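Local coordinates for putative GH105 family protein (Salmonella enterica subsp. enterica serovar Paratyphi A, PDB 3QWT), which is of unknown function but, as a possible GH105 glycoside hydrolase built as an alpha/alpha toroid, probably removes unsaturated uronic acid residues from the ends of oligosaccharides, at residues Ala113-Leu116 and Thr117-Tyr120; Leu248-Pro251 and Glu252-Val256; Leu260-Val263 and Leu264-Ile268; Thr374-Leu377 and Arg378-Phe381. All coordinates share one frame; numbering follows the deposited sequence.

Contact 1. Residues Ala113-Leu116 and Thr117-Tyr120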
# COMPACT_ATOMS: atom_id res chain seq x y z
N ALA A 113 -27.65 -25.62 -1.26
CA ALA A 113 -28.39 -24.35 -1.35
C ALA A 113 -28.65 -23.64 -0.02
O ALA A 113 -28.46 -22.43 0.07
CB ALA A 113 -29.71 -24.54 -2.11
N PRO A 114 -29.07 -24.38 1.01
CA PRO A 114 -29.34 -23.67 2.27
C PRO A 114 -28.12 -22.94 2.87
O PRO A 114 -28.29 -22.07 3.72
CB PRO A 114 -29.82 -24.79 3.21
CG PRO A 114 -30.47 -25.79 2.27
CD PRO A 114 -29.61 -25.76 1.02
N PHE A 115 -26.91 -23.26 2.45
CA PHE A 115 -25.76 -22.64 3.09
C PHE A 115 -25.54 -21.18 2.69
O PHE A 115 -24.89 -20.42 3.42
CB PHE A 115 -24.52 -23.52 3.00
CG PHE A 115 -24.68 -24.80 3.75
CD1 PHE A 115 -24.59 -24.81 5.13
CD2 PHE A 115 -25.00 -25.98 3.09
CE1 PHE A 115 -24.76 -25.98 5.84
CE2 PHE A 115 -25.17 -27.15 3.79
CZ PHE A 115 -25.06 -27.16 5.17
N LEU A 116 -26.13 -20.80 1.56
CA LEU A 116 -26.25 -19.41 1.19
C LEU A 116 -26.89 -18.60 2.33
O LEU A 116 -26.35 -17.58 2.76
CB LEU A 116 -27.07 -19.28 -0.10
CG LEU A 116 -27.41 -17.85 -0.54
CD1 LEU A 116 -26.19 -16.96 -0.57
CD2 LEU A 116 -28.09 -17.86 -1.92
N THR A 117 -28.03 -19.06 2.83
CA THR A 117 -28.73 -18.32 3.88
C THR A 117 -27.99 -18.40 5.22
O THR A 117 -27.93 -17.42 5.98
CB THR A 117 -30.17 -18.79 4.02
OG1 THR A 117 -30.84 -18.58 2.77
CG2 THR A 117 -30.90 -18.03 5.12
N LEU A 118 -27.42 -19.57 5.50
CA LEU A 118 -26.66 -19.74 6.72
C LEU A 118 -25.47 -18.78 6.73
O LEU A 118 -25.12 -18.21 7.77
CB LEU A 118 -26.16 -21.18 6.83
CG LEU A 118 -25.59 -21.48 8.22
CD1 LEU A 118 -26.66 -21.37 9.33
CD2 LEU A 118 -24.89 -22.83 8.23
N ALA A 119 -24.87 -18.59 5.55
CA ALA A 119 -23.74 -17.69 5.45
C ALA A 119 -24.16 -16.31 5.92
O ALA A 119 -23.45 -15.68 6.70
CB ALA A 119 -23.17 -17.63 4.01
N TYR A 120 -25.31 -15.85 5.47
CA TYR A 120 -25.80 -14.54 5.87
C TYR A 120 -26.11 -14.50 7.36
O TYR A 120 -25.89 -13.49 8.03
CB TYR A 120 -27.05 -14.16 5.09
CG TYR A 120 -26.78 -13.51 3.75
CD1 TYR A 120 -26.91 -14.23 2.56
CD2 TYR A 120 -26.39 -12.17 3.68
CE1 TYR A 120 -26.68 -13.63 1.33
CE2 TYR A 120 -26.15 -11.57 2.45
CZ TYR A 120 -26.30 -12.30 1.28
OH TYR A 120 -26.06 -11.71 0.06
O HOH W 1 -30.39 -20.38 1.05
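P114 O takes the amide of L118 in a bond of 3.2 Å between P114 O and L118 N. The amide of T117 adds a weak, strongly bent bond to the same oxygen. One step on, A119 N gives a shorter bond of 2.8 Å to F115 O, and Y120 N reaches L116 O at 3.4 Å, which is weak. These bonds belong to the early part of helix 114-125, near whose start P114 fits because a proline has no amide hydrogen to offer.

A water bridges A113 and T117. It donates to A113 O and accepts from T117 OG1, at a notably short 2.5 Å from that hydroxyl oxygen. With OG1 anti to the carbonyl carbon (chi1 -60°), the hydroxyl faces back toward the helix start, where the water joins the two residues.

Two apolar pairs run along the helix surface. L118 CD2 rests at the edge of the F115 ring, near its plane and 3.7 Å from F115 CD1, the two side chains side by side. L116 and Y120 are also aligned, with L116 CD1 3.9 Å from Y120 CE1.

All of this lies in the toroid, in the early part of helix 114-125. L116 packs on M172, L176 and P177 of helix 170-184, whose K180 makes a cation-pi contact with Y120; P114 and T117 meet L73 of helix 67-83, while L118 fits against F96 and F100 of helix 86-102.

Contact 2. Residues Leu248-Pro251 and Glu252-Val256; sequences LDLP and ENNAV
P251 and N254 hold the link between two helices in a type I beta turn, and E252 is its first corner. The backbone of E252 is close to helical, while its side chain extends from the turn and touches R257. N253 is the second corner; its CB leads away from the proline, although N253 OD1 swings back to 4.4 Å from P251 CB.

N254 closes the turn. N254 N donates to P251 O over 3.1 Å, fairly straight at hydrogen (161°) but arriving from above the carbonyl plane instead of along a lone pair. N254 is also the N-cap of the next helix: OD1 accepts from the amide of R257, and CG anti to its backbone N (chi1 173°) carries the amide group across the L250 side chain. There L250 CD1 comes within 3.4 Å of N254 OD1, and L250 CB lies 4.0 Å from N254 CB, giving the capping group an apolar flank.

A255 opens the helix, its N bonded to E192 OE1 of the second subunit. V256 then brings CG1 to 4.1 Å from L250 CD1, and it also packs against V256 of that subunit.

The turn thus joins the end of helix 231-248 to the start of helix 255-272, at a surface where the second subunit covers N253 to V256.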
# COMPACT_ATOMS: atom_id res chain seq x y z
N LEU A 248 -19.85 -9.40 -6.11
CA LEU A 248 -18.51 -9.17 -6.64
C LEU A 248 -18.08 -7.72 -6.46
O LEU A 248 -16.90 -7.44 -6.27
CB LEU A 248 -18.41 -9.57 -8.11
CG LEU A 248 -18.33 -11.07 -8.42
CD1 LEU A 248 -18.37 -11.34 -9.93
CD2 LEU A 248 -17.12 -11.68 -7.81
N ASP A 249 -19.05 -6.81 -6.54
CA ASP A 249 -18.78 -5.39 -6.35
C ASP A 249 -17.62 -4.89 -7.22
O ASP A 249 -16.79 -4.12 -6.75
CB ASP A 249 -18.51 -5.11 -4.85
CG ASP A 249 -18.56 -3.62 -4.52
OD1 ASP A 249 -19.12 -2.84 -5.32
OD2 ASP A 249 -18.03 -3.24 -3.46
N LEU A 250 -17.56 -5.33 -8.48
CA LEU A 250 -16.48 -4.94 -9.40
C LEU A 250 -16.71 -3.57 -10.03
O LEU A 250 -17.85 -3.16 -10.21
CB LEU A 250 -16.33 -5.99 -10.50
CG LEU A 250 -16.01 -7.39 -9.99
CD1 LEU A 250 -15.91 -8.38 -11.14
CD2 LEU A 250 -14.72 -7.33 -9.21
N PRO A 251 -15.62 -2.84 -10.37
CA PRO A 251 -15.81 -1.53 -11.01
C PRO A 251 -16.61 -1.66 -12.30
O PRO A 251 -16.63 -2.74 -12.92
CB PRO A 251 -14.38 -1.08 -11.33
CG PRO A 251 -13.51 -1.84 -10.37
CD PRO A 251 -14.20 -3.17 -10.18
N GLU A 252 -17.24 -0.58 -12.73
CA GLU A 252 -18.12 -0.65 -13.89
C GLU A 252 -17.47 -1.15 -15.20
O GLU A 252 -18.11 -1.88 -15.96
CB GLU A 252 -18.83 0.69 -14.12
CG GLU A 252 -19.88 0.62 -15.23
CD GLU A 252 -20.69 1.89 -15.38
OE1 GLU A 252 -20.36 2.91 -14.72
OE2 GLU A 252 -21.66 1.87 -16.17
N ASN A 253 -16.22 -0.79 -15.48
CA ASN A 253 -15.59 -1.19 -16.74
C ASN A 253 -14.84 -2.53 -16.65
O ASN A 253 -14.16 -2.93 -17.60
CB ASN A 253 -14.63 -0.09 -17.26
CG ASN A 253 -13.24 -0.19 -16.65
OD1 ASN A 253 -13.10 -0.37 -15.43
ND2 ASN A 253 -12.21 -0.12 -17.50
N ASN A 254 -14.97 -3.22 -15.52
CA ASN A 254 -14.30 -4.52 -15.36
C ASN A 254 -14.82 -5.53 -16.39
O ASN A 254 -16.03 -5.64 -16.62
CB ASN A 254 -14.44 -5.03 -13.92
CG ASN A 254 -13.93 -6.43 -13.74
OD1 ASN A 254 -14.59 -7.40 -14.11
ND2 ASN A 254 -12.76 -6.56 -13.14
N ALA A 255 -13.92 -6.25 -17.05
CA ALA A 255 -14.31 -7.07 -18.19
C ALA A 255 -15.31 -8.15 -17.75
O ALA A 255 -16.30 -8.41 -18.43
CB ALA A 255 -13.11 -7.68 -18.85
N VAL A 256 -15.06 -8.75 -16.60
CA VAL A 256 -15.98 -9.71 -16.05
C VAL A 256 -17.33 -9.12 -15.67
O VAL A 256 -18.35 -9.71 -15.96
CB VAL A 256 -15.39 -10.44 -14.85
CG1 VAL A 256 -16.49 -11.19 -14.11
CG2 VAL A 256 -14.35 -11.38 -15.34

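Contact 3. Residues Leu260-Val263 and Leu264-Ile268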
# COMPACT_ATOMS: atom_id res chain seq x y z
N LEU A 260 -20.81 -10.17 -17.61
CA LEU A 260 -22.00 -10.70 -16.94
C LEU A 260 -23.23 -9.84 -17.19
O LEU A 260 -24.33 -10.35 -17.39
CB LEU A 260 -21.78 -10.87 -15.44
CG LEU A 260 -20.73 -11.92 -15.05
CD1 LEU A 260 -20.60 -12.02 -13.53
CD2 LEU A 260 -21.08 -13.27 -15.68
N VAL A 261 -23.04 -8.53 -17.17
CA VAL A 261 -24.11 -7.62 -17.50
C VAL A 261 -24.61 -7.91 -18.92
O VAL A 261 -25.80 -7.86 -19.17
CB VAL A 261 -23.63 -6.16 -17.40
CG1 VAL A 261 -24.65 -5.20 -18.05
CG2 VAL A 261 -23.35 -5.79 -15.94
N GLN A 262 -23.69 -8.25 -19.82
CA GLN A 262 -24.04 -8.57 -21.20
C GLN A 262 -24.89 -9.83 -21.31
O GLN A 262 -25.89 -9.84 -22.03
CB GLN A 262 -22.79 -8.74 -22.06
CG GLN A 262 -23.09 -9.09 -23.51
CD GLN A 262 -23.19 -10.60 -23.76
OE1 GLN A 262 -23.78 -11.04 -24.75
NE2 GLN A 262 -22.58 -11.40 -22.89
N VAL A 263 -24.50 -10.88 -20.60
CA VAL A 263 -25.27 -12.12 -20.57
C VAL A 263 -26.67 -11.89 -20.01
O VAL A 263 -27.67 -12.37 -20.56
CB VAL A 263 -24.57 -13.18 -19.73
CG1 VAL A 263 -25.51 -14.40 -19.47
CG2 VAL A 263 -23.25 -13.58 -20.41
N LEU A 264 -26.73 -11.13 -18.92
CA LEU A 264 -28.01 -10.78 -18.32
C LEU A 264 -28.88 -10.02 -19.33
O LEU A 264 -30.06 -10.34 -19.51
CB LEU A 264 -27.81 -9.94 -17.06
CG LEU A 264 -29.12 -9.55 -16.36
CD1 LEU A 264 -29.81 -10.79 -15.84
CD2 LEU A 264 -28.87 -8.57 -15.23
N ASN A 265 -28.29 -9.03 -19.98
CA ASN A 265 -29.03 -8.23 -20.95
C ASN A 265 -29.60 -9.04 -22.10
O ASN A 265 -30.79 -8.94 -22.41
CB ASN A 265 -28.15 -7.10 -21.49
CG ASN A 265 -28.48 -5.78 -20.87
OD1 ASN A 265 -29.29 -5.02 -21.40
ND2 ASN A 265 -27.87 -5.48 -19.73
N ALA A 266 -28.76 -9.85 -22.73
CA ALA A 266 -29.20 -10.69 -23.81
C ALA A 266 -30.41 -11.52 -23.35
O ALA A 266 -31.35 -11.71 -24.10
CB ALA A 266 -28.08 -11.59 -24.28
N GLN A 267 -30.37 -11.99 -22.10
CA GLN A 267 -31.50 -12.77 -21.60
C GLN A 267 -32.74 -11.91 -21.39
O GLN A 267 -33.82 -12.25 -21.83
CB GLN A 267 -31.19 -13.51 -20.30
CG GLN A 267 -32.31 -14.51 -19.93
CD GLN A 267 -32.22 -15.03 -18.51
OE1 GLN A 267 -32.16 -14.26 -17.55
NE2 GLN A 267 -32.21 -16.35 -18.37
N ILE A 268 -32.58 -10.79 -20.70
CA ILE A 268 -33.71 -9.95 -20.36
C ILE A 268 -34.40 -9.45 -21.65
O ILE A 268 -35.63 -9.47 -21.76
CB ILE A 268 -33.28 -8.83 -19.38
CG1 ILE A 268 -32.91 -9.45 -18.01
CG2 ILE A 268 -34.34 -7.79 -19.22
CD1 ILE A 268 -32.74 -8.45 -16.85
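L260 O receives the amide of L264, and the same i to i+4 pattern repeats for V261 with N265, Q262 with A266 and V263 with Q267: a regular alpha helix, part of 255-272 in the alpha/alpha toroid. The four bonds are even, from 2.9 Å between N265 N and V261 O to 3.1 Å between Q267 N and V263 O.

The side chain of N265 adds a second grip on the same turn. Its ND2 donates to V261 O over 3.2 Å from N265 ND2, coming in from above the carbonyl plane, 45° out of it. That oxygen therefore accepts from two groups of one residue, N265 N and N265 ND2, which reach it from opposite faces of the plane. An unusual chi1 of -103° folds the amide back along the helix for this. The other partner of ND2 is Y312 O, which helps fix the rotation of the amide.

The other polar side chains find partners beyond this helix. Q262 OE1 accepts from Q203 NE2 of the second subunit, whose H150 also packs on Q262 and A266. Q267, by contrast, is held inside its own chain by T238 OG1 and N234 O, both on helix 231-248. That helix also covers L260 and V263, through F244 and I241, while L264 packs on A307 of helix 294-309.

Beside the doubly gripped carbonyl, V261 and N265 run side by side, V261 CG1 3.6 Å from N265 ND2, and the V261 oxygen lies only 4° out of the N265 amide plane.

Contact 4. Residues Thr374-Leu377 and Arg378-Phe381; sequences TEYL and RNYF
E375 O accepts the amide of R378, Y376 O that of N379 and L377 O that of Y380. All three are i to i+3 bonds, with donors well above the carbonyl planes; the shortest runs 2.7 Å from Y380 N to L377 O. T374 O is taken instead by Q82 NE2, and T374 OG1 bonds to M370 O.

E375 and R378 cross with their planes 27° apart, and R378 CD lies 3.8 Å from both E375 OE1 and E375 OE2. The salt bridges of the two groups are made elsewhere: E375 OE2 forms one with R309, and R378 NH1 one with E135 of the third subunit. R309 also lies close to R378, so the carboxylate probably eases that crowding of like charge.

The segment 378-381 follows helix 363-377 of the alpha/alpha toroid, the last helix of the chain, and continues it with i to i+3 bonds up to the C-terminus. Y376 OH is bonded to E322 OE1 and Y380 OH to I21 O. Between the two rings, Y376 CE1 is 3.9 Å from Y380 CE1, while the Y380 ring presents its edge to Y376 O and L377 O. N379 ND2 sits 3.7 Å from Y376 CE2, the amide and ring planes 74° apart.

The terminal carboxylate of F381 is met by the third subunit: K107 NZ donates to O and W137 NE1 to OXT, and W133 of that subunit makes an edge-to-face contact with the F381 ring.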
# COMPACT_ATOMS: atom_id res chain seq x y z
N THR A 374 -40.44 -8.82 -2.56
CA THR A 374 -39.58 -8.02 -1.68
C THR A 374 -38.80 -6.97 -2.44
O THR A 374 -38.65 -5.83 -1.99
CB THR A 374 -38.62 -8.88 -0.88
OG1 THR A 374 -39.36 -9.77 -0.04
CG2 THR A 374 -37.73 -8.01 -0.02
N GLU A 375 -38.28 -7.35 -3.60
CA GLU A 375 -37.61 -6.39 -4.45
C GLU A 375 -38.62 -5.32 -4.88
O GLU A 375 -38.28 -4.13 -4.98
CB GLU A 375 -36.95 -7.11 -5.64
CG GLU A 375 -36.32 -6.18 -6.68
CD GLU A 375 -35.12 -5.37 -6.17
OE1 GLU A 375 -34.35 -5.89 -5.35
OE2 GLU A 375 -34.94 -4.22 -6.61
N TYR A 376 -39.87 -5.72 -5.11
CA TYR A 376 -40.89 -4.76 -5.53
C TYR A 376 -41.22 -3.76 -4.42
O TYR A 376 -41.55 -2.60 -4.69
CB TYR A 376 -42.14 -5.49 -5.99
CG TYR A 376 -43.13 -4.60 -6.74
CD1 TYR A 376 -44.35 -4.24 -6.16
CD2 TYR A 376 -42.85 -4.13 -8.02
CE1 TYR A 376 -45.25 -3.45 -6.82
CE2 TYR A 376 -43.76 -3.33 -8.70
CZ TYR A 376 -44.95 -2.99 -8.09
OH TYR A 376 -45.87 -2.19 -8.74
N LEU A 377 -41.11 -4.22 -3.17
CA LEU A 377 -41.29 -3.35 -2.01
C LEU A 377 -40.31 -2.19 -1.98
O LEU A 377 -40.61 -1.15 -1.40
CB LEU A 377 -41.17 -4.15 -0.70
CG LEU A 377 -42.49 -4.69 -0.14
CD1 LEU A 377 -42.25 -5.50 1.12
CD2 LEU A 377 -43.50 -3.58 0.13
N ARG A 378 -39.15 -2.35 -2.60
CA ARG A 378 -38.18 -1.25 -2.63
C ARG A 378 -38.77 -0.03 -3.33
O ARG A 378 -38.41 1.09 -3.02
CB ARG A 378 -36.86 -1.67 -3.27
CG ARG A 378 -36.02 -2.61 -2.40
CD ARG A 378 -34.67 -2.86 -3.05
NE ARG A 378 -33.78 -1.71 -2.92
CZ ARG A 378 -33.05 -1.45 -1.84
NH1 ARG A 378 -32.25 -0.39 -1.79
NH2 ARG A 378 -33.13 -2.26 -0.78
N ASN A 379 -39.68 -0.27 -4.27
CA ASN A 379 -40.44 0.83 -4.88
C ASN A 379 -41.28 1.65 -3.88
O ASN A 379 -41.78 2.72 -4.22
CB ASN A 379 -41.35 0.32 -6.00
CG ASN A 379 -40.59 0.02 -7.27
OD1 ASN A 379 -39.50 0.52 -7.47
ND2 ASN A 379 -41.18 -0.80 -8.13
N TYR A 380 -41.42 1.16 -2.65
CA TYR A 380 -42.20 1.89 -1.65
C TYR A 380 -41.33 2.64 -0.65
O TYR A 380 -41.81 3.09 0.38
CB TYR A 380 -43.19 0.97 -0.95
CG TYR A 380 -44.20 0.41 -1.90
CD1 TYR A 380 -43.84 -0.53 -2.85
CD2 TYR A 380 -45.53 0.84 -1.87
CE1 TYR A 380 -44.76 -1.03 -3.74
CE2 TYR A 380 -46.45 0.35 -2.76
CZ TYR A 380 -46.06 -0.59 -3.69
OH TYR A 380 -46.96 -1.10 -4.59
N PHE A 381 -40.04 2.76 -0.96
CA PHE A 381 -39.17 3.66 -0.23
C PHE A 381 -39.06 4.92 -1.07
O PHE A 381 -38.93 4.82 -2.30
CB PHE A 381 -37.80 3.04 -0.01
CG PHE A 381 -37.83 1.83 0.87
CD1 PHE A 381 -37.99 1.96 2.24
CD2 PHE A 381 -37.69 0.57 0.33
CE1 PHE A 381 -38.01 0.84 3.05
CE2 PHE A 381 -37.71 -0.54 1.13
CZ PHE A 381 -37.88 -0.41 2.49
OXT PHE A 381 -39.09 6.03 -0.54

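The four contacts follow one another along the chain without overlap, all within the helical toroid. Contacts 2 and 3 are neighbours, with centres about 14 Å apart; both use helix 255-272, first its capped start and then its middle, and they touch where L248 CD1 lies 4.3 Å from L260 CD1. Contact 1, on helix 114-125, and contact 4, closing helix 363-377, stand apart, with centres about 23 Å from each other and nearest atoms about 11 Å. Contacts 2 and 3 both meet the second subunit, contact 4 meets the third, and contact 1 is enclosed by its own chain, so assembly surfaces lie at separate places on the toroid.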